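Local coordinates for early endosome antigen 1 (Homo sapiens, PDB 3MJH), which probably tethers early endosomes and binds Rab5 through an N-terminal C2H2 zinc finger folded around a zinc ion, at residues S17-E20 with L21-Y25; H24-A27 with V28-G32. All blocks are in the same frame, centred on the assembly; numbering follows the deposited sequence.

Contact 1 of 2, residues S17-E20 with L21-Y25; sequences SADE and LFKHY. With ZN (zinc ion), chain G.
Lys23 reaches back one turn and its side chain crosses that of Asp19 at a slant, in the first turns of the C2H2 zinc finger helix. Its CB packs 3.3 Å from Asp19 O. CG turns to the side of its own backbone N, opposite the carbonyl carbon (chi1 -82°), and also stays close to Asp19 O. From there the chain is fully extended. CD passes Asp19 OD2, and CE touches that oxygen at 3.3 Å. NZ ends 3.6 Å from Asp19 OD2, a long salt bridge between two exposed side chains. Asp19 and Lys23 are also joined through the backbone, since Lys23 N donates to Asp19 O at 2.9 Å. Phe22 N makes the equivalent bond to Ala18 O, while the Phe22 ring brings CD2 to 3.2 Å from that same oxygen. Leu21 is buried; it packs on Phe6, Cys8 and Leu15 of its own chain and on an aromatic side chain of the chain of another protein. His24 N donates to Glu20 O, and His24 NE2 binds the zinc ion at 2.0 Å. Ser17 is the N-cap just before the helix; its OG accepts a nearly straight bond from Glu20 N at 3.0 Å.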
loop_
_atom_site.group_PDB
_atom_site.type_symbol
_atom_site.label_atom_id
_atom_site.label_comp_id
_atom_site.label_asym_id
_atom_site.label_seq_id
_atom_site.Cartn_x
_atom_site.Cartn_y
_atom_site.Cartn_z
ATOM N N SER B 17 19.573 4.579 8.710
ATOM C CA SER B 17 19.719 4.473 7.265
ATOM C C SER B 17 19.123 3.162 6.787
ATOM O O SER B 17 18.833 2.295 7.596
ATOM C CB SER B 17 21.198 4.543 6.886
ATOM O OG SER B 17 21.872 3.388 7.335
ATOM N N ALA B 18 18.949 3.027 5.475
ATOM C CA ALA B 18 18.526 1.759 4.887
ATOM C C ALA B 18 19.529 0.650 5.206
ATOM O O ALA B 18 19.137 -0.429 5.635
ATOM C CB ALA B 18 18.322 1.894 3.399
ATOM N N ASP B 19 20.822 0.931 5.033
ATOM C CA ASP B 19 21.862 -0.067 5.296
ATOM C C ASP B 19 21.833 -0.548 6.743
ATOM O O ASP B 19 21.963 -1.739 7.001
ATOM C CB ASP B 19 23.257 0.458 4.933
ATOM C CG ASP B 19 24.334 -0.614 5.058
ATOM O OD1 ASP B 19 24.137 -1.725 4.512
ATOM O OD2 ASP B 19 25.378 -0.350 5.702
ATOM N N GLU B 20 21.647 0.376 7.685
ATOM C CA GLU B 20 21.510 0.009 9.098
ATOM C C GLU B 20 20.263 -0.870 9.349
ATOM O O GLU B 20 20.305 -1.779 10.177
ATOM C CB GLU B 20 21.493 1.257 9.989
ATOM C CG GLU B 20 22.850 1.976 10.117
ATOM C CD GLU B 20 22.791 3.221 11.010
ATOM O OE1 GLU B 20 21.721 3.856 11.110
ATOM O OE2 GLU B 20 23.829 3.578 11.608
ATOM N N LEU B 21 19.171 -0.592 8.627
ATOM C CA LEU B 21 17.958 -1.426 8.674
ATOM C C LEU B 21 18.181 -2.840 8.141
ATOM O O LEU B 21 17.801 -3.805 8.804
ATOM C CB LEU B 21 16.779 -0.746 7.946
ATOM C CG LEU B 21 15.422 -1.471 7.813
ATOM C CD1 LEU B 21 14.948 -2.105 9.133
ATOM C CD2 LEU B 21 14.356 -0.521 7.290
ATOM N N PHE B 22 18.771 -2.965 6.950
ATOM C CA PHE B 22 19.119 -4.276 6.392
ATOM C C PHE B 22 20.035 -5.047 7.333
ATOM O O PHE B 22 19.804 -6.235 7.585
ATOM C CB PHE B 22 19.832 -4.134 5.045
ATOM C CG PHE B 22 18.912 -3.911 3.881
ATOM C CD1 PHE B 22 18.196 -4.969 3.331
ATOM C CD2 PHE B 22 18.788 -2.648 3.311
ATOM C CE1 PHE B 22 17.355 -4.765 2.246
ATOM C CE2 PHE B 22 17.954 -2.436 2.221
ATOM C CZ PHE B 22 17.234 -3.503 1.691
ATOM N N LYS B 23 21.087 -4.372 7.812
ATOM C CA LYS B 23 21.994 -4.921 8.822
ATOM C C LYS B 23 21.227 -5.398 10.055
ATOM O O LYS B 23 21.367 -6.552 10.468
ATOM C CB LYS B 23 23.050 -3.884 9.246
ATOM C CG LYS B 23 24.252 -3.755 8.314
ATOM C CD LYS B 23 25.242 -2.667 8.792
ATOM C CE LYS B 23 26.477 -2.610 7.871
ATOM N NZ LYS B 23 27.534 -1.646 8.322
ATOM N N HIS B 24 20.435 -4.502 10.651
ATOM C CA HIS B 24 19.657 -4.842 11.840
ATOM C C HIS B 24 18.780 -6.067 11.598
ATOM O O HIS B 24 18.823 -7.016 12.370
ATOM C CB HIS B 24 18.784 -3.668 12.295
ATOM C CG HIS B 24 17.609 -4.090 13.125
ATOM N ND1 HIS B 24 17.712 -4.369 14.471
ATOM C CD2 HIS B 24 16.317 -4.326 12.789
ATOM C CE1 HIS B 24 16.531 -4.741 14.934
ATOM N NE2 HIS B 24 15.668 -4.724 13.933
ATOM N N TYR B 25 17.998 -6.041 10.519
ATOM C CA TYR B 25 17.057 -7.125 10.208
ATOM C C TYR B 25 17.751 -8.487 10.081
ATOM O O TYR B 25 17.286 -9.480 10.637
ATOM C CB TYR B 25 16.264 -6.822 8.929
ATOM C CG TYR B 25 15.002 -7.655 8.784
ATOM C CD1 TYR B 25 13.766 -7.145 9.176
ATOM C CD2 TYR B 25 15.050 -8.949 8.272
ATOM C CE1 TYR B 25 12.599 -7.895 9.048
ATOM C CE2 TYR B 25 13.899 -9.720 8.158
ATOM C CZ TYR B 25 12.672 -9.178 8.542
ATOM O OH TYR B 25 11.530 -9.919 8.428
HETATM ZN ZN ZN G . 13.708 -5.249 14.229
#

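Contact 2 of 2, residues H24-A27 with V28-G32; sequences HYEA and VHDAG. With ZN (zinc ion), chain G.
Tyr25 O is approached by two backbone amides where the zinc finger helix runs out. His29 N gives the firm bond at 2.7 Å, and Val28 N adds a weak, long one. Val28 N also makes a weak bond to His24 O. This turn carries the His29 side chain to the zinc ion, which His29 NE2 binds at 2.3 Å. The CG of His29 sits beside its own backbone N (chi1 -49°), and CB lies over the centre of the Tyr25 ring, 3.9 Å from the centroid, in a CH-pi contact. The His29 ring then stands edge-to-face on Tyr25, its CD2 3.7 Å from Tyr25 CD1, with the planes at 68°. Val28 CG1 covers part of one face of the His29 ring. Tyr25 also packs on Cys8 and Gln10, and its OH bonds to a basic side chain on the chain of another protein. Beyond the zinc site, the Glu26 chain bends at chi2 and brings its carboxylate to that of Asp30. Their planes are 80° apart, and Glu26 OE2 lies only 2.4 Å from Asp30 OD2. Two acid oxygens this close would suggest a shared proton, but so short a distance is doubtful.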
loop_
_atom_site.group_PDB
_atom_site.type_symbol
_atom_site.label_atom_id
_atom_site.label_comp_id
_atom_site.label_asym_id
_atom_site.label_seq_id
_atom_site.Cartn_x
_atom_site.Cartn_y
_atom_site.Cartn_z
ATOM N N HIS B 24 20.435 -4.502 10.651
ATOM C CA HIS B 24 19.657 -4.842 11.840
ATOM C C HIS B 24 18.780 -6.067 11.598
ATOM O O HIS B 24 18.823 -7.016 12.370
ATOM C CB HIS B 24 18.784 -3.668 12.295
ATOM C CG HIS B 24 17.609 -4.090 13.125
ATOM N ND1 HIS B 24 17.712 -4.369 14.471
ATOM C CD2 HIS B 24 16.317 -4.326 12.789
ATOM C CE1 HIS B 24 16.531 -4.741 14.934
ATOM N NE2 HIS B 24 15.668 -4.724 13.933
ATOM N N TYR B 25 17.998 -6.041 10.519
ATOM C CA TYR B 25 17.057 -7.125 10.208
ATOM C C TYR B 25 17.751 -8.487 10.081
ATOM O O TYR B 25 17.286 -9.480 10.637
ATOM C CB TYR B 25 16.264 -6.822 8.929
ATOM C CG TYR B 25 15.002 -7.655 8.784
ATOM C CD1 TYR B 25 13.766 -7.145 9.176
ATOM C CD2 TYR B 25 15.050 -8.949 8.272
ATOM C CE1 TYR B 25 12.599 -7.895 9.048
ATOM C CE2 TYR B 25 13.899 -9.720 8.158
ATOM C CZ TYR B 25 12.672 -9.178 8.542
ATOM O OH TYR B 25 11.530 -9.919 8.428
ATOM N N GLU B 26 18.860 -8.532 9.350
ATOM C CA GLU B 26 19.571 -9.800 9.147
ATOM C C GLU B 26 20.218 -10.364 10.425
ATOM O O GLU B 26 20.365 -11.587 10.575
ATOM C CB GLU B 26 20.608 -9.667 8.024
ATOM C CG GLU B 26 19.996 -9.570 6.623
ATOM C CD GLU B 26 19.116 -10.764 6.270
ATOM O OE1 GLU B 26 17.991 -10.545 5.756
ATOM O OE2 GLU B 26 19.547 -11.918 6.503
ATOM N N ALA B 27 20.595 -9.475 11.335
ATOM C CA ALA B 27 21.208 -9.875 12.597
ATOM C C ALA B 27 20.188 -10.359 13.628
ATOM O O ALA B 27 20.518 -11.135 14.519
ATOM C CB ALA B 27 22.020 -8.732 13.163
ATOM N N VAL B 28 18.976 -9.874 13.559
ATOM C CA VAL B 28 18.016 -10.181 14.579
ATOM C C VAL B 28 16.807 -10.936 14.111
ATOM O O VAL B 28 16.318 -11.779 14.794
ATOM C CB VAL B 28 17.549 -8.918 15.192
ATOM C CG1 VAL B 28 16.455 -9.179 16.111
ATOM C CG2 VAL B 28 18.659 -8.265 15.861
ATOM N N HIS B 29 16.382 -10.753 12.877
ATOM C CA HIS B 29 15.184 -11.442 12.415
ATOM C C HIS B 29 15.244 -12.502 11.346
ATOM O O HIS B 29 14.231 -13.049 10.999
ATOM C CB HIS B 29 14.141 -10.451 11.959
ATOM C CG HIS B 29 13.901 -9.357 12.919
ATOM N ND1 HIS B 29 13.554 -9.594 14.218
ATOM C CD2 HIS B 29 13.988 -8.027 12.782
ATOM C CE1 HIS B 29 13.426 -8.451 14.842
ATOM N NE2 HIS B 29 13.675 -7.493 13.988
ATOM N N ASP B 30 16.398 -12.794 10.797
ATOM C CA ASP B 30 16.442 -13.760 9.728
ATOM C C ASP B 30 16.931 -15.122 10.196
ATOM O O ASP B 30 18.095 -15.275 10.454
ATOM C CB ASP B 30 17.372 -13.213 8.637
ATOM C CG ASP B 30 17.616 -14.177 7.549
ATOM O OD1 ASP B 30 17.526 -15.363 7.792
ATOM O OD2 ASP B 30 17.927 -13.755 6.451
ATOM N N ALA B 31 16.050 -16.100 10.352
ATOM C CA ALA B 31 16.425 -17.514 10.365
ATOM C C ALA B 31 17.575 -17.889 11.299
ATOM O O ALA B 31 18.383 -18.742 10.967
ATOM C CB ALA B 31 16.724 -17.981 8.983
ATOM N N GLY B 32 17.614 -17.287 12.479
ATOM C CA GLY B 32 18.732 -17.442 13.378
ATOM C C GLY B 32 19.960 -16.603 13.104
ATOM O O GLY B 32 20.397 -15.895 13.963
HETATM ZN ZN ZN G . 13.708 -5.249 14.229
#

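Contacts 1 and 2 follow one another along helix 18-28, with centres about 10 Å apart. Contact 1 covers the capped start and the first turns. Contact 2 covers the last turn and the chain that leaves it. They overlap at His24 and Tyr25. Both reach the same zinc ion: His24 belongs to both contacts, and contact 2 adds His29. Cys8 and Cys11, from the part of the chain before the helix, complete the Cys2His2 site. The metal thus ties the helix to the rest of this small fold. Tyr25, whose ring meets the zinc ligand His29, also bonds through its OH to the chain of another protein, which packs on Ala18, Leu21 and Phe22 of contact 1.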